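Local atomic coordinates of PnpC (Pseudomonas putida, PDB entry 3N9T), a protein that probably catalyses the ferric-iron-dependent intradiol cleavage of the hydroxyquinol ring with molecular oxygen, yielding maleylacetate. Residues H220-I223 with R229-V232; T233-S238 with Y283-E288; G134-L137 with P143-G146. All coordinates share one frame; numbering follows the deposited sequence.

Contact 1: H220-I223 with R229-V232. With FE (Fe (III) ion), chain D.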
loop_
_atom_site.group_PDB
_atom_site.type_symbol
_atom_site.label_atom_id
_atom_site.label_comp_id
_atom_site.label_asym_id
_atom_site.label_seq_id
_atom_site.Cartn_x
_atom_site.Cartn_y
_atom_site.Cartn_z
ATOM N N HIS A 220 -9.812 27.881 -0.171
ATOM C CA HIS A 220 -10.106 26.901 0.902
ATOM C C HIS A 220 -10.918 27.598 1.946
ATOM O O HIS A 220 -10.656 28.745 2.227
ATOM C CB HIS A 220 -8.835 26.399 1.581
ATOM C CG HIS A 220 -7.962 25.518 0.712
ATOM N ND1 HIS A 220 -8.177 24.160 0.587
ATOM C CD2 HIS A 220 -6.880 25.803 -0.069
ATOM C CE1 HIS A 220 -7.264 23.641 -0.229
ATOM N NE2 HIS A 220 -6.467 24.617 -0.650
ATOM N N PHE A 221 -11.983 26.955 2.434
ATOM C CA PHE A 221 -12.757 27.473 3.601
ATOM C C PHE A 221 -12.864 26.425 4.727
ATOM O O PHE A 221 -13.187 25.230 4.450
ATOM C CB PHE A 221 -14.192 27.791 3.216
ATOM C CG PHE A 221 -14.349 29.036 2.398
ATOM C CD1 PHE A 221 -14.019 29.018 1.024
ATOM C CD2 PHE A 221 -14.793 30.233 2.990
ATOM C CE1 PHE A 221 -14.155 30.165 0.255
ATOM C CE2 PHE A 221 -14.965 31.407 2.197
ATOM C CZ PHE A 221 -14.605 31.372 0.838
ATOM N N MET A 222 -12.660 26.881 5.978
ATOM C CA MET A 222 -13.124 26.155 7.142
ATOM C C MET A 222 -14.035 27.089 7.926
ATOM O O MET A 222 -13.603 28.150 8.361
ATOM C CB MET A 222 -11.933 25.725 8.022
ATOM C CG MET A 222 -12.421 24.970 9.372
ATOM S SD MET A 222 -10.992 24.455 10.272
ATOM C CE MET A 222 -11.073 22.750 10.159
ATOM N N ILE A 223 -15.291 26.707 8.093
ATOM C CA ILE A 223 -16.290 27.571 8.713
ATOM C C ILE A 223 -16.786 26.900 9.989
ATOM O O ILE A 223 -17.113 25.715 9.969
ATOM C CB ILE A 223 -17.473 27.783 7.741
ATOM C CG1 ILE A 223 -16.909 28.256 6.389
ATOM C CG2 ILE A 223 -18.509 28.806 8.283
ATOM C CD1 ILE A 223 -17.887 28.608 5.380
ATOM N N ARG A 229 -22.091 22.120 12.864
ATOM C CA ARG A 229 -21.015 21.245 12.546
ATOM C C ARG A 229 -19.942 22.007 11.741
ATOM O O ARG A 229 -20.285 22.760 10.829
ATOM C CB ARG A 229 -21.635 20.101 11.715
ATOM C CG ARG A 229 -20.617 19.162 11.045
ATOM C CD ARG A 229 -21.271 18.182 10.028
ATOM N NE ARG A 229 -20.479 16.938 9.890
ATOM C CZ ARG A 229 -20.624 15.999 8.937
ATOM N NH1 ARG A 229 -21.523 16.112 7.945
ATOM N NH2 ARG A 229 -19.840 14.916 8.987
ATOM N N LYS A 230 -18.669 21.807 12.057
ATOM C CA LYS A 230 -17.566 22.372 11.275
ATOM C C LYS A 230 -17.654 21.987 9.753
ATOM O O LYS A 230 -17.979 20.833 9.395
ATOM C CB LYS A 230 -16.233 21.876 11.779
ATOM C CG LYS A 230 -15.038 22.530 11.056
ATOM C CD LYS A 230 -13.719 21.870 11.375
ATOM C CE LYS A 230 -13.295 22.113 12.802
ATOM N NZ LYS A 230 -11.985 21.395 13.014
ATOM N N LEU A 231 -17.394 22.960 8.877
ATOM C CA LEU A 231 -17.433 22.738 7.446
ATOM C C LEU A 231 -16.037 23.030 6.919
ATOM O O LEU A 231 -15.517 24.057 7.218
ATOM C CB LEU A 231 -18.441 23.706 6.786
ATOM C CG LEU A 231 -18.374 23.764 5.269
ATOM C CD1 LEU A 231 -18.752 22.354 4.682
ATOM C CD2 LEU A 231 -19.444 24.775 4.766
ATOM N N VAL A 232 -15.433 22.094 6.198
ATOM C CA VAL A 232 -14.163 22.301 5.508
ATOM C C VAL A 232 -14.463 22.004 4.047
ATOM O O VAL A 232 -14.971 20.892 3.736
ATOM C CB VAL A 232 -13.128 21.251 5.964
ATOM C CG1 VAL A 232 -11.871 21.239 5.025
ATOM C CG2 VAL A 232 -12.707 21.552 7.404
HETATM FE FE FE D . -5.392 24.227 -2.206
HETATM O O HOH W 1 -4.840 22.533 -1.050
#

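Contact 2: T233-S238 with Y283-E288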
loop_
_atom_site.group_PDB
_atom_site.type_symbol
_atom_site.label_atom_id
_atom_site.label_comp_id
_atom_site.label_asym_id
_atom_site.label_seq_id
_atom_site.Cartn_x
_atom_site.Cartn_y
_atom_site.Cartn_z
ATOM N N THR A 233 -14.212 22.959 3.146
ATOM C CA THR A 233 -14.593 22.741 1.739
ATOM C C THR A 233 -13.657 23.591 0.880
ATOM O O THR A 233 -12.710 24.172 1.431
ATOM C CB THR A 233 -16.107 23.010 1.505
ATOM O OG1 THR A 233 -16.484 22.482 0.222
ATOM C CG2 THR A 233 -16.458 24.536 1.624
ATOM N N HIS A 234 -13.882 23.626 -0.441
ATOM C CA HIS A 234 -13.091 24.486 -1.402
ATOM C C HIS A 234 -14.192 25.173 -2.233
ATOM O O HIS A 234 -15.266 24.555 -2.443
ATOM C CB HIS A 234 -12.354 23.638 -2.467
ATOM C CG HIS A 234 -11.247 22.766 -1.983
ATOM N ND1 HIS A 234 -10.136 22.503 -2.750
ATOM C CD2 HIS A 234 -11.106 22.038 -0.862
ATOM C CE1 HIS A 234 -9.358 21.657 -2.107
ATOM N NE2 HIS A 234 -9.938 21.357 -0.969
ATOM N N LEU A 235 -13.951 26.407 -2.717
ATOM C CA LEU A 235 -14.792 27.034 -3.797
ATOM C C LEU A 235 -13.894 27.075 -5.010
ATOM O O LEU A 235 -12.743 27.593 -4.947
ATOM C CB LEU A 235 -15.180 28.488 -3.437
ATOM C CG LEU A 235 -16.225 28.552 -2.306
ATOM C CD1 LEU A 235 -16.813 30.005 -2.295
ATOM C CD2 LEU A 235 -17.402 27.465 -2.505
ATOM N N PHE A 236 -14.324 26.470 -6.100
ATOM C CA PHE A 236 -13.445 26.357 -7.276
ATOM C C PHE A 236 -13.897 27.371 -8.309
ATOM O O PHE A 236 -15.108 27.481 -8.515
ATOM C CB PHE A 236 -13.600 24.978 -7.935
ATOM C CG PHE A 236 -13.091 23.834 -7.074
ATOM C CD1 PHE A 236 -11.764 23.476 -7.144
ATOM C CD2 PHE A 236 -13.938 23.169 -6.174
ATOM C CE1 PHE A 236 -11.264 22.442 -6.357
ATOM C CE2 PHE A 236 -13.429 22.152 -5.382
ATOM C CZ PHE A 236 -12.093 21.799 -5.493
ATOM N N ASN A 237 -12.948 28.027 -9.015
ATOM C CA ASN A 237 -13.312 28.976 -10.092
ATOM C C ASN A 237 -14.068 28.241 -11.215
ATOM O O ASN A 237 -13.553 27.309 -11.822
ATOM C CB ASN A 237 -12.101 29.693 -10.745
ATOM C CG ASN A 237 -11.143 30.354 -9.724
ATOM O OD1 ASN A 237 -11.126 30.013 -8.533
ATOM N ND2 ASN A 237 -10.277 31.228 -10.224
ATOM N N SER A 238 -15.243 28.730 -11.532
ATOM C CA SER A 238 -16.091 28.154 -12.607
ATOM C C SER A 238 -15.411 28.010 -13.961
ATOM O O SER A 238 -15.809 27.190 -14.827
ATOM C CB SER A 238 -17.234 29.140 -12.895
ATOM O OG SER A 238 -18.365 28.587 -12.349
ATOM N N TYR A 283 -21.088 33.626 -2.818
ATOM C CA TYR A 283 -21.428 32.270 -2.430
ATOM C C TYR A 283 -22.224 32.167 -1.129
ATOM O O TYR A 283 -21.859 32.815 -0.153
ATOM C CB TYR A 283 -20.174 31.377 -2.383
ATOM C CG TYR A 283 -20.521 29.836 -2.389
ATOM C CD1 TYR A 283 -20.725 29.164 -3.588
ATOM C CD2 TYR A 283 -20.654 29.113 -1.189
ATOM C CE1 TYR A 283 -21.037 27.809 -3.630
ATOM C CE2 TYR A 283 -20.946 27.750 -1.208
ATOM C CZ TYR A 283 -21.151 27.110 -2.438
ATOM O OH TYR A 283 -21.415 25.770 -2.498
ATOM N N GLU A 284 -23.291 31.364 -1.116
ATOM C CA GLU A 284 -23.984 31.152 0.179
ATOM C C GLU A 284 -23.687 29.759 0.787
ATOM O O GLU A 284 -24.078 28.703 0.225
ATOM C CB GLU A 284 -25.479 31.407 0.075
ATOM C CG GLU A 284 -25.748 32.810 -0.433
ATOM C CD GLU A 284 -27.242 33.107 -0.540
ATOM O OE1 GLU A 284 -28.034 32.150 -0.644
ATOM O OE2 GLU A 284 -27.597 34.298 -0.518
ATOM N N PHE A 285 -22.962 29.767 1.902
ATOM C CA PHE A 285 -22.677 28.528 2.599
ATOM C C PHE A 285 -23.870 28.141 3.486
ATOM O O PHE A 285 -24.517 29.001 4.094
ATOM C CB PHE A 285 -21.475 28.694 3.507
ATOM C CG PHE A 285 -20.201 28.904 2.758
ATOM C CD1 PHE A 285 -19.507 27.786 2.211
ATOM C CD2 PHE A 285 -19.668 30.200 2.628
ATOM C CE1 PHE A 285 -18.294 27.956 1.469
ATOM C CE2 PHE A 285 -18.435 30.398 1.864
ATOM C CZ PHE A 285 -17.784 29.231 1.267
ATOM N N VAL A 286 -24.118 26.847 3.555
ATOM C CA VAL A 286 -25.201 26.289 4.342
ATOM C C VAL A 286 -24.560 25.272 5.325
ATOM O O VAL A 286 -23.899 24.333 4.898
ATOM C CB VAL A 286 -26.308 25.649 3.419
ATOM C CG1 VAL A 286 -27.436 25.014 4.259
ATOM C CG2 VAL A 286 -26.873 26.711 2.400
ATOM N N MET A 287 -24.735 25.532 6.619
ATOM C CA MET A 287 -24.165 24.784 7.710
ATOM C C MET A 287 -25.207 23.889 8.359
ATOM O O MET A 287 -26.425 24.208 8.390
ATOM C CB MET A 287 -23.579 25.734 8.755
ATOM C CG MET A 287 -22.280 26.532 8.257
ATOM S SD MET A 287 -21.650 27.287 9.761
ATOM C CE MET A 287 -20.600 25.896 10.265
ATOM N N GLU A 288 -24.731 22.775 8.901
ATOM C CA GLU A 288 -25.623 21.801 9.548
ATOM C C GLU A 288 -25.626 22.017 11.056
ATOM O O GLU A 288 -24.558 22.190 11.675
ATOM C CB GLU A 288 -25.156 20.367 9.261
ATOM C CG GLU A 288 -25.330 19.947 7.852
ATOM C CD GLU A 288 -25.900 18.534 7.728
ATOM O OE1 GLU A 288 -25.103 17.598 7.952
ATOM O OE2 GLU A 288 -27.109 18.364 7.373
#

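Contact 3: G134-L137 with P143-G146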
loop_
_atom_site.group_PDB
_atom_site.type_symbol
_atom_site.label_atom_id
_atom_site.label_comp_id
_atom_site.label_asym_id
_atom_site.label_seq_id
_atom_site.Cartn_x
_atom_site.Cartn_y
_atom_site.Cartn_z
ATOM N N GLY A 134 -20.640 36.816 0.394
ATOM C CA GLY A 134 -21.820 35.937 0.437
ATOM C C GLY A 134 -22.358 35.864 1.862
ATOM O O GLY A 134 -22.275 36.833 2.611
ATOM N N ARG A 135 -22.974 34.744 2.191
ATOM C CA ARG A 135 -23.607 34.571 3.492
ATOM C C ARG A 135 -23.293 33.212 4.030
ATOM O O ARG A 135 -22.869 32.328 3.293
ATOM C CB ARG A 135 -25.124 34.769 3.363
ATOM C CG ARG A 135 -25.540 36.174 2.668
ATOM C CD ARG A 135 -27.065 36.257 2.379
ATOM N NE ARG A 135 -27.716 36.584 3.634
ATOM C CZ ARG A 135 -28.996 36.333 3.954
ATOM N NH1 ARG A 135 -29.818 35.684 3.105
ATOM N NH2 ARG A 135 -29.429 36.734 5.167
ATOM N N VAL A 136 -23.417 33.072 5.346
ATOM C CA VAL A 136 -23.439 31.760 5.961
ATOM C C VAL A 136 -24.857 31.569 6.519
ATOM O O VAL A 136 -25.330 32.389 7.283
ATOM C CB VAL A 136 -22.397 31.664 7.048
ATOM C CG1 VAL A 136 -22.447 30.218 7.712
ATOM C CG2 VAL A 136 -20.972 31.964 6.454
ATOM N N LEU A 137 -25.524 30.491 6.096
ATOM C CA LEU A 137 -26.916 30.298 6.429
ATOM C C LEU A 137 -27.076 28.929 7.085
ATOM O O LEU A 137 -26.134 28.089 7.009
ATOM C CB LEU A 137 -27.702 30.315 5.104
ATOM C CG LEU A 137 -27.660 31.615 4.288
ATOM C CD1 LEU A 137 -28.523 31.437 3.039
ATOM C CD2 LEU A 137 -28.123 32.798 5.145
ATOM N N PRO A 143 -29.725 33.440 8.650
ATOM C CA PRO A 143 -28.328 33.789 8.754
ATOM C C PRO A 143 -27.716 33.175 10.001
ATOM O O PRO A 143 -28.353 33.122 11.069
ATOM C CB PRO A 143 -28.343 35.322 8.923
ATOM C CG PRO A 143 -29.776 35.760 8.802
ATOM C CD PRO A 143 -30.609 34.554 9.048
ATOM N N VAL A 144 -26.458 32.738 9.878
ATOM C CA VAL A 144 -25.692 32.278 11.026
ATOM C C VAL A 144 -24.830 33.443 11.339
ATOM O O VAL A 144 -24.067 33.911 10.474
ATOM C CB VAL A 144 -24.849 31.091 10.666
ATOM C CG1 VAL A 144 -23.954 30.691 11.865
ATOM C CG2 VAL A 144 -25.768 29.943 10.226
ATOM N N VAL A 145 -24.945 33.929 12.566
ATOM C CA VAL A 145 -24.310 35.164 12.962
ATOM C C VAL A 145 -23.023 34.876 13.690
ATOM O O VAL A 145 -22.997 34.027 14.556
ATOM C CB VAL A 145 -25.299 35.982 13.870
ATOM C CG1 VAL A 145 -24.594 37.211 14.469
ATOM C CG2 VAL A 145 -26.572 36.330 13.015
ATOM N N GLY A 146 -21.939 35.549 13.330
ATOM C CA GLY A 146 -20.670 35.340 14.036
ATOM C C GLY A 146 -19.957 34.024 13.671
ATOM O O GLY A 146 -18.959 33.629 14.305
#

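Contact 1: H220-I223 with R229-V232
Ile223 and Leu231 face each other as an antiparallel hydrogen-bonded pair. Ile223 N donates to Leu231 O at 2.8 Å, and Leu231 N donates to Ile223 O at 3.0 Å. Both bonds are nearly straight, 163° and 168° at the hydrogen. The two side chains run side by side, Ile223 CD1 being 4.2 Å from Leu231 CD2, and both rest on Phe285 of strand 278-287. Met222 and Val232 form the neighbouring non-hydrogen-bonded pair on the other face, with Met222 CA approaching Leu231 O at 3.2 Å in a CA-H...O contact. With CG anti to the backbone N (chi1 177°), Met222 crosses the methylenes of Lys230 at a slant, its CG 3.9 Å from Lys230 CD; the modelled position of its terminal methyl is doubtful. Phe105 packs against both Met222 and Val232. Earlier on strand 214-224, His220 NE2 binds the ferric ion at 1.9 Å, beside a coordinated water. Its imidazole stacks on Trp152 and meets the ring of His234, neighbours that probably limit its rotation. Together with Tyr160, Tyr194 and His218, it completes the two-tyrosine, two-histidine iron site of intradiol dioxygenases, with both histidines carried on one arm of a beta hairpin.

Contact 2: T233-S238 with Y283-E288
Within the beta sandwich of the intradiol dioxygenase catalytic domain, Leu235 of strand 231-237 packs against Tyr283 and Phe285 of strand 278-287. Both strands pair with strand 256-262, which lies between them; they run nearly antiparallel (158°), their axes 10.7 Å apart at closest, and meet through side chains alone. Leu235 uses both methyl groups against the aromatic pair. CD2 sits squarely over one face of the phenol, 3.6 Å from the centroid of the Tyr283 ring, in a CH-pi contact. CD1 reaches back to the root of that side chain, 3.6 Å from Tyr283 CB, and also lies 3.8 Å from Phe285 CZ. The aromatic pair is itself ordered: the Tyr283 ring turns an edge to Phe285, and its CD2 stands 3.6 Å above the middle of the phenyl face. A hydrogen bond from Tyr283 OH to Ser254 O ties down the far end of the phenol. Phe221 of strand 214-224 adds a further aromatic ring, touching both Leu235 and Phe285. His234, between the two inward-pointing residues, turns its side chain the other way, where its ring meets those of the iron ligands His218 and His220. Thr233 directs OG1 anti to its backbone nitrogen (chi1 -166°), where Glu101 O bonds it, and this leaves CG2 to meet the phenyl ring obliquely, 3.9 Å from Phe285 CE1.

Contact 3: G134-L137 with P143-G146
Val136 overlaps Val144 through its CG1 branch, which comes to 3.9 Å from Val144 CB as the two side chains cross at a slant. That branch is held anti to the backbone N (chi1 180°), while the other valine, whose CB points at the strand, sends its CG2 to the next peptide, 3.6 Å from Leu137 C. A backbone hydrogen bond lies beside this overlap: Val144 N donates to Val136 O at 2.9 Å. The bond is nearly straight, 170° at the hydrogen. Ser178 OG bonds the carbonyl of Val144, so both polar backbone atoms of this buried residue have partners. The chain here leaves strand 129-138, turns, and comes back alongside its end, before strand 148-152 of the beta sandwich begins. The return is hairpin-like but brief, with a single bridge joining Leu137 and Pro143, and proline has no amide hydrogen to give to a second bond. Side-chain packing carries the rest. Leu137 CD2 leans toward the returning loop and lies 3.7 Å from Pro143 CA. The same methyl group is over the centre of the Arg135 guanidinium, 3.8 Å above its plane, so it touches both the arginine and the loop. A bend at chi3 folds the arginine chain over; the arginine and proline side chains lie side by side, and Pro143 CG meets the guanidinium obliquely, 3.8 Å from Arg135 NH2. This is a van der Waals contact; NH2 has a hydrogen bond to Asp181 O. On the strand's other flank, the backbone of Arg135 pairs with Tyr283 and Phe285 of the parallel strand 278-287.

All three contacts involve strands of the same sheet system. Contacts 1 and 2 share strand 231-237 and have centres about 9 Å apart; Phe221 O and Thr233 N, probably hydrogen-bonded at 2.8 Å, carry the hairpin pairing into contact 2. Arg229 N probably bonds Glu288 O at 2.7 Å. Contact 3 adjoins contact 2 through parallel strands, with Phe285 O 2.7 Å from Leu137 N, and touches contact 1 by packing, Ile223 CG2 to Val136 CG1 at 4.2 Å. Contact 1 supplies an iron ligand; in contact 2, His234 CE1 lies 3.4 Å from His220 CE1 and the Leu235 side chain about 11 Å from the ion; contact 3 lies away from the site.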